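Local coordinates for Amuc_1102 (Akkermansia muciniphila, PDB 7DSZ), which is of unknown function but adopts an immunoglobulin-like fold related to archaeal type IV pilus proteins, which suggests a role in pilus-like assemblies, at residues P48-A52 with Y114-S118. Residue numbers count along the deposited sequence, not the author numbering.
Sequences PKKWA and YLSPS
This is an antiparallel strand pairing at the corner of a three-stranded sheet in an immunoglobulin-like domain, where strand 50-63 begins and strand 109-115 ends and turns into helix 117-124. The directions CA 49 to 52 and CA 114 to 117 are 146° apart, roughly antiparallel. Residues 50-52 and 114-115 are extended (phi/psi -83/120 at Ala52, -118/140 at Leu115). Ala52 and Leu115 form a hydrogen-bonded pair, CA to CA 5.0 Å: Ala52 N donates to Leu115 O and Leu115 N to Ala52 O, both at 3.0 Å, and Tyr114 CA adds a CA-H...O contact of 3.1 Å to Ala52 O. The side chains of Ala52 and Leu115 share one sheet face, CB to CB 3.9 Å, small beside branched. Beyond Leu115 the segment 114-118 leaves the sheet. Ser116, extended at -69/164, takes the N-cap position; its p rotamer lets OG accept from Ser119 N. Pro117, its CA 5.0 Å from Trp51 CA, suits the first helical turn: it is already helical at -57/-36 and needs no amide hydrogen. One face of the Trp51 indole (chi1 -72°, chi2 64°) covers this turn, with CH-pi contacts from Pro117 CD, 3.4 Å from the five-membered ring centroid, and Ser116 CA, 3.9 Å from the six-membered. Lys49 CB reaches Pro117 CB at 3.9 Å, while its amine salt-bridges Glu127. Ser116 OG also hydrogen-bonds Glu195 OE1 of the second subunit, another copy of the protein, whose Trp189 packs on Pro117. Phe185 meets the Trp51 ring edge-to-face, and strand 18-32 flanks strand 50-63 on the side away from 109-115, Leu28 and Met30 touching Ala52.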
# COMPACT_ATOMS: atom_id res chain seq x y z
N PRO C 48 -8.32 5.41 18.65
CA PRO C 48 -8.96 4.99 17.39
C PRO C 48 -10.46 5.25 17.39
O PRO C 48 -11.13 5.15 18.42
CB PRO C 48 -8.65 3.48 17.33
CG PRO C 48 -7.47 3.29 18.20
CD PRO C 48 -7.62 4.30 19.31
N LYS C 49 -10.97 5.59 16.22
CA LYS C 49 -12.38 5.86 16.01
C LYS C 49 -13.03 4.68 15.27
O LYS C 49 -12.36 3.72 14.88
CB LYS C 49 -12.58 7.17 15.24
CG LYS C 49 -12.13 8.41 16.00
CD LYS C 49 -12.58 9.67 15.28
CE LYS C 49 -12.02 10.93 15.96
NZ LYS C 49 -12.48 11.08 17.37
N LYS C 50 -14.33 4.79 15.05
CA LYS C 50 -15.09 3.70 14.45
C LYS C 50 -15.15 3.81 12.93
O LYS C 50 -15.57 4.83 12.37
CB LYS C 50 -16.49 3.62 15.04
CG LYS C 50 -16.51 3.03 16.45
CD LYS C 50 -17.96 2.81 16.90
CE LYS C 50 -18.07 2.39 18.36
NZ LYS C 50 -17.54 1.02 18.61
N TRP C 51 -14.73 2.73 12.28
CA TRP C 51 -14.81 2.56 10.84
C TRP C 51 -16.12 1.88 10.48
O TRP C 51 -16.66 1.08 11.24
CB TRP C 51 -13.65 1.68 10.38
CG TRP C 51 -12.33 2.35 10.43
CD1 TRP C 51 -11.65 2.80 11.54
CD2 TRP C 51 -11.50 2.62 9.31
NE1 TRP C 51 -10.46 3.38 11.15
CE2 TRP C 51 -10.34 3.27 9.79
CE3 TRP C 51 -11.64 2.41 7.93
CZ2 TRP C 51 -9.33 3.70 8.94
CZ3 TRP C 51 -10.63 2.84 7.09
CH2 TRP C 51 -9.49 3.47 7.60
N ALA C 52 -16.63 2.18 9.28
CA ALA C 52 -17.73 1.41 8.71
C ALA C 52 -17.15 0.17 8.03
O ALA C 52 -16.32 0.28 7.12
CB ALA C 52 -18.51 2.23 7.69
N TYR C 114 -14.84 -0.92 3.25
CA TYR C 114 -14.80 -0.05 4.42
C TYR C 114 -14.95 1.41 4.04
O TYR C 114 -14.52 1.84 2.97
CB TYR C 114 -13.46 -0.21 5.19
CG TYR C 114 -13.17 -1.66 5.55
CD1 TYR C 114 -12.74 -2.56 4.58
CD2 TYR C 114 -13.35 -2.13 6.85
CE1 TYR C 114 -12.52 -3.88 4.87
CE2 TYR C 114 -13.10 -3.47 7.17
CZ TYR C 114 -12.69 -4.34 6.17
OH TYR C 114 -12.44 -5.68 6.46
N LEU C 115 -15.51 2.19 4.97
CA LEU C 115 -15.43 3.64 4.93
C LEU C 115 -14.68 4.14 6.17
O LEU C 115 -14.88 3.62 7.27
CB LEU C 115 -16.83 4.28 4.86
CG LEU C 115 -17.55 4.19 3.52
CD1 LEU C 115 -19.01 4.69 3.70
CD2 LEU C 115 -16.82 4.95 2.36
N SER C 116 -13.83 5.15 5.98
CA SER C 116 -13.03 5.67 7.07
C SER C 116 -13.90 6.41 8.09
O SER C 116 -15.04 6.79 7.79
CB SER C 116 -11.98 6.65 6.53
OG SER C 116 -12.64 7.81 6.05
N PRO C 117 -13.37 6.66 9.29
CA PRO C 117 -14.13 7.48 10.25
C PRO C 117 -14.47 8.86 9.70
O PRO C 117 -15.57 9.36 9.96
CB PRO C 117 -13.20 7.56 11.46
CG PRO C 117 -12.38 6.29 11.38
CD PRO C 117 -12.14 6.10 9.89
N SER C 118 -13.59 9.48 8.92
CA SER C 118 -13.91 10.81 8.42
C SER C 118 -14.99 10.76 7.35
O SER C 118 -15.83 11.66 7.28
CB SER C 118 -12.64 11.51 7.92
OG SER C 118 -12.13 10.93 6.73